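Complement C1r subcomponent (Homo sapiens, PDB 6F1D) is a serine protease of the C1 complex of complement activation, represented here by its second CUB domain, a calcium-binding module probably involved in protein-protein assembly. Local coordinates at residues Cys3-Thr9 against Cys30-Val36; Tyr20-Tyr24 against Glu48-Glu53. All blocks are in the same frame, centred on the assembly; numbering follows the deposited sequence.

Contact 1. Residues Cys3-Thr9 against Cys30-Val36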
ATOM      1  N   CYS A   3       4.760  12.181  -7.020  1.00100.59           N
ATOM      2  CA  CYS A   3       4.581  10.741  -6.850  1.00 97.66           C
ATOM      3  C   CYS A   3       5.271  10.004  -7.984  1.00 96.34           C
ATOM      4  O   CYS A   3       4.638   9.463  -8.899  1.00 96.58           O
ATOM      5  CB  CYS A   3       3.123  10.284  -6.700  1.00 96.65           C
ATOM      6  SG  CYS A   3       3.168   8.860  -5.509  1.00 83.66           S
ATOM      7  N   SER A   4       6.593  10.014  -7.919  1.00 91.89           N
ATOM      8  CA  SER A   4       7.399   9.087  -8.681  1.00 84.74           C
ATOM      9  C   SER A   4       7.287   7.699  -8.069  1.00 66.12           C
ATOM     10  O   SER A   4       7.029   7.545  -6.870  1.00 64.48           O
ATOM     11  CB  SER A   4       8.852   9.546  -8.684  1.00 85.94           C
ATOM     12  OG  SER A   4       9.169  10.095  -7.417  1.00 84.85           O
ATOM     13  N   SER A   5       7.458   6.686  -8.912  1.00 45.11           N
ATOM     14  CA  SER A   5       7.500   5.315  -8.436  1.00 45.76           C
ATOM     15  C   SER A   5       8.648   5.148  -7.453  1.00 35.40           C
ATOM     16  O   SER A   5       9.662   5.844  -7.524  1.00 47.44           O
ATOM     17  CB  SER A   5       7.652   4.361  -9.619  1.00 49.68           C
ATOM     18  OG  SER A   5       8.915   4.514 -10.214  1.00 62.42           O
ATOM     19  N   GLU A   6       8.473   4.239  -6.510  1.00 29.54           N
ATOM     20  CA  GLU A   6       9.501   3.956  -5.533  1.00 38.46           C
ATOM     21  C   GLU A   6       9.783   2.456  -5.543  1.00 35.37           C
ATOM     22  O   GLU A   6       8.887   1.646  -5.759  1.00 28.95           O
ATOM     23  CB  GLU A   6       9.064   4.469  -4.147  1.00 36.33           C
ATOM     24  CG  GLU A   6      10.148   4.436  -3.029  1.00 60.68           C
ATOM     25  CD  GLU A   6      11.619   4.606  -3.481  1.00 80.24           C
ATOM     26  OE1 GLU A   6      12.498   3.858  -2.981  1.00 83.33           O
ATOM     27  OE2 GLU A   6      11.914   5.504  -4.294  1.00 89.20           O
ATOM     28  N   LEU A   7      11.040   2.097  -5.343  1.00 29.09           N
ATOM     29  CA  LEU A   7      11.498   0.715  -5.374  1.00 27.34           C
ATOM     30  C   LEU A   7      12.205   0.409  -4.065  1.00 31.10           C
ATOM     31  O   LEU A   7      13.100   1.157  -3.665  1.00 27.73           O
ATOM     32  CB  LEU A   7      12.471   0.484  -6.537  1.00 29.03           C
ATOM     33  CG  LEU A   7      13.208  -0.862  -6.501  1.00 29.54           C
ATOM     34  CD1 LEU A   7      12.235  -1.991  -6.706  1.00 27.58           C
ATOM     35  CD2 LEU A   7      14.291  -0.922  -7.531  1.00 36.37           C
ATOM     36  N   TYR A   8      11.817  -0.691  -3.426  1.00 23.30           N
ATOM     37  CA  TYR A   8      12.357  -1.173  -2.155  1.00 28.31           C
ATOM     38  C   TYR A   8      12.952  -2.558  -2.375  1.00 26.70           C
ATOM     39  O   TYR A   8      12.250  -3.477  -2.804  1.00 24.43           O
ATOM     40  CB  TYR A   8      11.243  -1.245  -1.095  1.00 25.26           C
ATOM     41  CG  TYR A   8      10.637   0.115  -0.815  1.00 27.09           C
ATOM     42  CD1 TYR A   8       9.584   0.573  -1.576  1.00 23.97           C
ATOM     43  CD2 TYR A   8      11.151   0.949   0.184  1.00 33.79           C
ATOM     44  CE1 TYR A   8       9.034   1.813  -1.384  1.00 28.54           C
ATOM     45  CE2 TYR A   8      10.604   2.227   0.410  1.00 32.59           C
ATOM     46  CZ  TYR A   8       9.539   2.648  -0.385  1.00 34.54           C
ATOM     47  OH  TYR A   8       8.939   3.885  -0.226  1.00 40.06           O
ATOM     48  N   THR A   9      14.231  -2.719  -2.088  1.00 25.65           N
ATOM     49  CA  THR A   9      14.883  -4.007  -2.252  1.00 25.57           C
ATOM     50  C   THR A   9      15.583  -4.511  -0.989  1.00 32.35           C
ATOM     51  O   THR A   9      16.174  -5.585  -1.039  1.00 30.91           O
ATOM     52  CB  THR A   9      15.918  -3.950  -3.375  1.00 27.41           C
ATOM     53  OG1 THR A   9      16.983  -3.104  -2.945  1.00 36.00           O
ATOM     54  CG2 THR A   9      15.289  -3.353  -4.642  1.00 28.55           C
ATOM     55  N   CYS A  30       0.317   6.558  -7.570  1.00 23.48           N
ATOM     56  CA  CYS A  30       1.593   6.169  -6.986  1.00 27.80           C
ATOM     57  C   CYS A  30       1.831   4.678  -7.188  1.00 30.68           C
ATOM     58  O   CYS A  30       0.920   3.870  -7.006  1.00 30.59           O
ATOM     59  CB  CYS A  30       1.607   6.481  -5.483  1.00 31.95           C
ATOM     60  SG  CYS A  30       1.276   8.173  -5.129  1.00 46.53           S
ATOM     61  N   ASN A  31       3.060   4.314  -7.556  1.00 21.12           N
ATOM     62  CA  ASN A  31       3.450   2.913  -7.671  1.00 18.26           C
ATOM     63  C   ASN A  31       4.640   2.658  -6.758  1.00 19.01           C
ATOM     64  O   ASN A  31       5.704   3.268  -6.932  1.00 31.52           O
ATOM     65  CB  ASN A  31       3.813   2.573  -9.129  1.00 21.99           C
ATOM     66  CG  ASN A  31       4.327   1.140  -9.287  1.00 44.81           C
ATOM     67  OD1 ASN A  31       3.853   0.202  -8.620  1.00 43.78           O
ATOM     68  ND2 ASN A  31       5.305   0.968 -10.179  1.00 56.16           N
ATOM     69  N   TYR A  32       4.478   1.727  -5.829  1.00 14.23           N
ATOM     70  CA  TYR A  32       5.533   1.290  -4.931  1.00 16.29           C
ATOM     71  C   TYR A  32       5.853  -0.162  -5.251  1.00 22.93           C
ATOM     72  O   TYR A  32       4.954  -0.997  -5.248  1.00 28.99           O
ATOM     73  CB  TYR A  32       5.077   1.376  -3.475  1.00 23.33           C
ATOM     74  CG  TYR A  32       4.515   2.717  -3.063  1.00 24.03           C
ATOM     75  CD1 TYR A  32       5.298   3.621  -2.367  1.00 25.92           C
ATOM     76  CD2 TYR A  32       3.180   3.059  -3.332  1.00 23.79           C
ATOM     77  CE1 TYR A  32       4.794   4.867  -1.973  1.00 26.79           C
ATOM     78  CE2 TYR A  32       2.659   4.299  -2.928  1.00 26.11           C
ATOM     79  CZ  TYR A  32       3.475   5.181  -2.251  1.00 28.15           C
ATOM     80  OH  TYR A  32       2.984   6.405  -1.862  1.00 45.50           O
ATOM     81  N   SER A  33       7.106  -0.468  -5.527  1.00 16.22           N
ATOM     82  CA  SER A  33       7.484  -1.844  -5.839  1.00 18.44           C
ATOM     83  C   SER A  33       8.426  -2.371  -4.773  1.00 20.64           C
ATOM     84  O   SER A  33       9.357  -1.666  -4.357  1.00 23.32           O
ATOM     85  CB  SER A  33       8.170  -1.937  -7.225  1.00 16.68           C
ATOM     86  OG  SER A  33       7.311  -1.435  -8.245  1.00 29.84           O
ATOM     87  N   ILE A  34       8.235  -3.629  -4.388  1.00 19.70           N
ATOM     88  CA  ILE A  34       9.172  -4.354  -3.531  1.00 17.57           C
ATOM     89  C   ILE A  34       9.729  -5.516  -4.330  1.00 18.50           C
ATOM     90  O   ILE A  34       8.963  -6.299  -4.911  1.00 18.87           O
ATOM     91  CB  ILE A  34       8.488  -4.890  -2.267  1.00 19.62           C
ATOM     92  CG1 ILE A  34       7.662  -3.785  -1.626  1.00 19.97           C
ATOM     93  CG2 ILE A  34       9.562  -5.480  -1.308  1.00 15.60           C
ATOM     94  CD1 ILE A  34       6.869  -4.314  -0.393  1.00 19.61           C
ATOM     95  N   ARG A  35      11.046  -5.625  -4.383  1.00 19.99           N
ATOM     96  CA  ARG A  35      11.669  -6.711  -5.136  1.00 19.25           C
ATOM     97  C   ARG A  35      12.785  -7.268  -4.273  1.00 27.52           C
ATOM     98  O   ARG A  35      13.741  -6.544  -3.970  1.00 32.79           O
ATOM     99  CB  ARG A  35      12.220  -6.218  -6.482  1.00 19.73           C
ATOM    100  CG  ARG A  35      11.125  -5.701  -7.469  1.00 22.81           C
ATOM    101  CD  ARG A  35      10.366  -6.892  -8.025  1.00 27.15           C
ATOM    102  NE  ARG A  35       9.378  -6.544  -9.046  1.00 23.73           N
ATOM    103  CZ  ARG A  35       8.240  -5.899  -8.817  1.00 27.43           C
ATOM    104  NH1 ARG A  35       7.915  -5.512  -7.571  1.00 21.86           N
ATOM    105  NH2 ARG A  35       7.416  -5.654  -9.852  1.00 22.36           N
ATOM    106  N   VAL A  36      12.683  -8.535  -3.874  1.00 25.64           N
ATOM    107  CA  VAL A  36      13.727  -9.143  -3.049  1.00 30.63           C
ATOM    108  C   VAL A  36      14.180 -10.426  -3.733  1.00 32.78           C
ATOM    109  O   VAL A  36      13.671 -10.808  -4.791  1.00 29.99           O
ATOM    110  CB  VAL A  36      13.262  -9.391  -1.600  1.00 29.56           C
ATOM    111  CG1 VAL A  36      12.867  -8.058  -0.936  1.00 27.40           C
ATOM    112  CG2 VAL A  36      12.076 -10.321  -1.567  1.00 23.63           C
TER
HETATM  113  O   HOH W   1       7.794   1.290  -8.495  1.00 38.50           O
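Strand 6-8 runs parallel to residues 30-35 of strand 29-35, their axes 4.7 Å apart at closest and 19° off parallel. Four backbone hydrogen bonds alternate between the strands: E6 N to N31 O (3.0 Å), S33 N to E6 O (2.8 Å), Y8 N to S33 O (2.8 Å) and R35 N to Y8 O (2.9 Å). E6 and Y8 thus each use both amide N and carbonyl O, the pattern of a parallel ladder. Water 1 donates to E6 O (3.0 Å) and S33 OG (2.8 Å). R35 NH1 donates a hydrogen bond to I34 O (3.0 Å), while R35 NH2 forms a salt bridge with D94, which also hydrogen-bonds S33 OG. Ahead of the ladder, the C3 SG-C30 SG disulfide (2.0 Å) ties the two segments covalently, though C3 is poorly ordered. Strand 6-8 forms one edge of the five-stranded sheet; on the other side C30, Y32 and I34 make backbone hydrogen bonds with F97, L95 and V93 of antiparallel strand 92-98, and Y8, Y32 and I34 pack on I15 of the facing sheet of the CUB sandwich.

Contact 2. Residues Tyr20-Tyr24 against Glu48-Glu53. Unlike the reference sequence in segment 48-53: E53 (reference Asp). With CA (calcium ion), chain B.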
ATOM      1  N   TYR A  20       2.257  10.979   5.299  1.00 18.80           N
ATOM      2  CA  TYR A  20       1.679  10.240   6.434  1.00 17.80           C
ATOM      3  C   TYR A  20       2.291  10.730   7.750  1.00 19.00           C
ATOM      4  O   TYR A  20       3.520  10.860   7.838  1.00 20.41           O
ATOM      5  CB  TYR A  20       1.975   8.759   6.243  1.00 18.66           C
ATOM      6  CG  TYR A  20       1.457   7.849   7.326  1.00 16.82           C
ATOM      7  CD1 TYR A  20       0.184   7.295   7.234  1.00 16.38           C
ATOM      8  CD2 TYR A  20       2.248   7.540   8.444  1.00 17.01           C
ATOM      9  CE1 TYR A  20      -0.277   6.433   8.225  1.00 19.77           C
ATOM     10  CE2 TYR A  20       1.768   6.703   9.448  1.00 24.45           C
ATOM     11  CZ  TYR A  20       0.520   6.134   9.304  1.00 23.68           C
ATOM     12  OH  TYR A  20       0.006   5.290  10.268  1.00 21.40           O
ATOM     13  N   PRO A  21       1.483  10.944   8.828  1.00 22.09           N
ATOM     14  CA  PRO A  21       0.067  10.589   8.943  1.00 29.79           C
ATOM     15  C   PRO A  21      -0.823  11.793   8.757  1.00 31.34           C
ATOM     16  O   PRO A  21      -1.962  11.848   9.258  1.00 23.24           O
ATOM     17  CB  PRO A  21      -0.040  10.062  10.372  1.00 27.90           C
ATOM     18  CG  PRO A  21       0.928  10.972  11.132  1.00 27.45           C
ATOM     19  CD  PRO A  21       2.012  11.410  10.125  1.00 32.03           C
ATOM     20  N   ARG A  22      -0.295  12.780   8.051  1.00 23.84           N
ATOM     21  CA  ARG A  22      -1.089  13.920   7.635  1.00 25.30           C
ATOM     22  C   ARG A  22      -1.685  13.588   6.261  1.00 34.53           C
ATOM     23  O   ARG A  22      -1.391  12.542   5.670  1.00 37.39           O
ATOM     24  CB  ARG A  22      -0.244  15.196   7.626  1.00 23.29           C
ATOM     25  CG  ARG A  22       0.647  15.349   8.844  1.00 24.53           C
ATOM     26  CD  ARG A  22       1.405  16.633   8.845  1.00 31.78           C
ATOM     27  NE  ARG A  22       2.344  16.721   7.727  1.00 34.50           N
ATOM     28  CZ  ARG A  22       3.475  16.029   7.647  1.00 44.67           C
ATOM     29  NH1 ARG A  22       3.818  15.175   8.604  1.00 44.89           N
ATOM     30  NH2 ARG A  22       4.257  16.174   6.588  1.00 37.72           N
ATOM     31  N   SER A  23      -2.569  14.451   5.770  1.00 28.79           N
ATOM     32  CA  SER A  23      -3.369  14.142   4.583  1.00 19.24           C
ATOM     33  C   SER A  23      -2.506  13.810   3.372  1.00 20.17           C
ATOM     34  O   SER A  23      -1.665  14.628   2.968  1.00 21.92           O
ATOM     35  CB  SER A  23      -4.220  15.353   4.197  1.00 26.64           C
ATOM     36  OG  SER A  23      -4.811  15.942   5.309  1.00 43.53           O
ATOM     37  N   TYR A  24      -2.820  12.713   2.689  1.00 18.77           N
ATOM     38  CA  TYR A  24      -2.152  12.495   1.402  1.00 15.00           C
ATOM     39  C   TYR A  24      -2.703  13.438   0.320  1.00 16.27           C
ATOM     40  O   TYR A  24      -3.842  13.905   0.392  1.00 18.71           O
ATOM     41  CB  TYR A  24      -2.238  11.044   0.967  1.00 20.45           C
ATOM     42  CG  TYR A  24      -3.614  10.465   0.983  1.00 16.94           C
ATOM     43  CD1 TYR A  24      -4.483  10.713  -0.057  1.00 18.29           C
ATOM     44  CD2 TYR A  24      -4.028   9.663   2.050  1.00 13.11           C
ATOM     45  CE1 TYR A  24      -5.771  10.191  -0.074  1.00 17.16           C
ATOM     46  CE2 TYR A  24      -5.323   9.112   2.057  1.00 17.00           C
ATOM     47  CZ  TYR A  24      -6.180   9.398   0.987  1.00 21.78           C
ATOM     48  OH  TYR A  24      -7.445   8.847   0.925  1.00 18.65           O
ATOM     49  N   GLU A  48      -1.240   1.353  12.455  1.00 30.32           N
ATOM     50  CA  GLU A  48      -2.321   2.310  12.669  1.00 36.94           C
ATOM     51  C   GLU A  48      -1.744   3.699  12.911  1.00 33.89           C
ATOM     52  O   GLU A  48      -0.669   3.822  13.494  1.00 34.74           O
ATOM     53  CB  GLU A  48      -3.182   1.902  13.874  1.00 46.52           C
ATOM     54  CG  GLU A  48      -3.767   0.509  13.724  1.00 63.76           C
ATOM     55  CD  GLU A  48      -4.769   0.131  14.814  1.00 82.48           C
ATOM     56  OE1 GLU A  48      -5.610  -0.763  14.552  1.00 87.06           O
ATOM     57  OE2 GLU A  48      -4.713   0.708  15.929  1.00 88.33           O
ATOM     58  N   PRO A  49      -2.419   4.771  12.494  1.00 31.38           N
ATOM     59  CA  PRO A  49      -3.686   4.851  11.780  1.00 23.89           C
ATOM     60  C   PRO A  49      -3.623   4.423  10.330  1.00 24.78           C
ATOM     61  O   PRO A  49      -2.601   4.514   9.647  1.00 24.97           O
ATOM     62  CB  PRO A  49      -4.032   6.339  11.860  1.00 28.83           C
ATOM     63  CG  PRO A  49      -2.683   6.985  11.861  1.00 27.33           C
ATOM     64  CD  PRO A  49      -1.907   6.114  12.814  1.00 30.47           C
ATOM     65  N   PHE A  50      -4.768   3.931   9.880  1.00 25.62           N
ATOM     66  CA  PHE A  50      -5.024   3.598   8.486  1.00 25.88           C
ATOM     67  C   PHE A  50      -6.286   4.359   8.144  1.00 24.71           C
ATOM     68  O   PHE A  50      -7.286   4.235   8.856  1.00 22.45           O
ATOM     69  CB  PHE A  50      -5.222   2.091   8.304  1.00 21.10           C
ATOM     70  CG  PHE A  50      -5.489   1.662   6.874  1.00 18.49           C
ATOM     71  CD1 PHE A  50      -6.784   1.607   6.371  1.00 23.21           C
ATOM     72  CD2 PHE A  50      -4.456   1.282   6.076  1.00 20.36           C
ATOM     73  CE1 PHE A  50      -7.008   1.182   5.048  1.00 22.86           C
ATOM     74  CE2 PHE A  50      -4.660   0.856   4.794  1.00 21.82           C
ATOM     75  CZ  PHE A  50      -5.939   0.813   4.271  1.00 26.48           C
ATOM     76  N   ASP A  51      -6.234   5.196   7.106  1.00 20.05           N
ATOM     77  CA  ASP A  51      -7.390   6.047   6.809  1.00 18.73           C
ATOM     78  C   ASP A  51      -7.325   6.423   5.329  1.00 24.87           C
ATOM     79  O   ASP A  51      -6.555   7.310   4.947  1.00 17.30           O
ATOM     80  CB  ASP A  51      -7.407   7.271   7.731  1.00 24.63           C
ATOM     81  CG  ASP A  51      -8.488   8.270   7.364  1.00 36.88           C
ATOM     82  OD1 ASP A  51      -9.519   7.833   6.775  1.00 42.46           O
ATOM     83  OD2 ASP A  51      -8.313   9.483   7.676  1.00 40.55           O
ATOM     84  N   ILE A  52      -8.081   5.700   4.510  1.00 16.92           N
ATOM     85  CA  ILE A  52      -8.221   6.018   3.092  1.00 16.77           C
ATOM     86  C   ILE A  52      -9.691   6.345   2.890  1.00 29.43           C
ATOM     87  O   ILE A  52     -10.560   5.598   3.358  1.00 20.54           O
ATOM     88  CB  ILE A  52      -7.779   4.850   2.198  1.00 14.95           C
ATOM     89  CG1 ILE A  52      -6.292   4.521   2.438  1.00 16.53           C
ATOM     90  CG2 ILE A  52      -8.072   5.133   0.679  1.00 15.68           C
ATOM     91  CD1 ILE A  52      -5.775   3.384   1.591  1.00 21.78           C
ATOM     92  N   GLU A  53      -9.965   7.451   2.205  1.00 17.54           N
ATOM     93  CA  GLU A  53     -11.334   7.942   2.102  1.00 20.94           C
ATOM     94  C   GLU A  53     -12.233   6.856   1.496  1.00 20.84           C
ATOM     95  O   GLU A  53     -11.827   6.161   0.545  1.00 20.16           O
ATOM     96  CB  GLU A  53     -11.328   9.226   1.245  1.00 20.02           C
ATOM     97  CG  GLU A  53     -12.721   9.882   1.018  1.00 21.02           C
ATOM     98  CD  GLU A  53     -12.666  11.013  -0.004  1.00 27.31           C
ATOM     99  OE1 GLU A  53     -13.572  11.874  -0.013  1.00 25.21           O
ATOM    100  OE2 GLU A  53     -11.734  11.036  -0.830  1.00 27.14           O
TER
HETATM  101 CA    CA B 300      -9.695  11.539  -1.832  1.00 21.35          CA
HETATM  102  O   HOH W   2      -7.689  12.410  -2.614  1.00 19.31           O
HETATM  103  O   HOH W   3      -8.696  12.131   0.426  1.00 19.73           O
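Two prolines that both follow cis peptide bonds, P21 and P49, touch where these irregular segments meet, P21 CB lying 4.3 Å from P49 CG. Two tyrosine hydroxyls bridge the segments in opposite senses. Y20 OH donates to P49 O (2.8 Å), and Y20 CZ lies 4.2 Å from P49 CG, so the phenol combines a polar bond with apolar packing. Y24 OH instead accepts from E53 N (3.2 Å), in a nearly straight bond of 172°; it also hydrogen-bonds D63. The edge of the Y24 ring lies along the backbone, with CE2 3.6 Å from D51 O and OH 3.6 Å from I52 CA. The E53 N bond lies on the residue whose side chain reaches calcium: E53, where the reference sequence has Asp, binds the ion directly through OE2 at 2.3 Å, beside water 2 (2.3 Å) and water 3 (2.5 Å), and D63, D100 and S102 complete the site. Both segments are loops: residues 20-24 lie between strands 13-16 and 29-35, whereas residues 48-53 lie between strands 40-46 and 64-69; Y24 packs edge-to-face with F97 of strand 92-98.

In the fold
Contacts 1 and 2 lie in the same CUB domain, their centres 19 Å apart and their nearest atoms about 8 Å apart, without touching. Along the chain their segments alternate: 3-9, 20-24, 30-36, 48-53. Contact 1 belongs to one sheet of the β-sandwich, whereas contact 2 joins loops at the calcium-binding end, each leading from a strand of the four-stranded sheet to one of the five-stranded sheet. Strand 92-98 connects the two regions: it pairs with strand 29-35, and its F97 meets both C30 and Y24. The domain thus combines a disulfide-tied sheet edge with a metal-bound loop region, consistent with calcium-dependent CUB modules that mediate protein interactions.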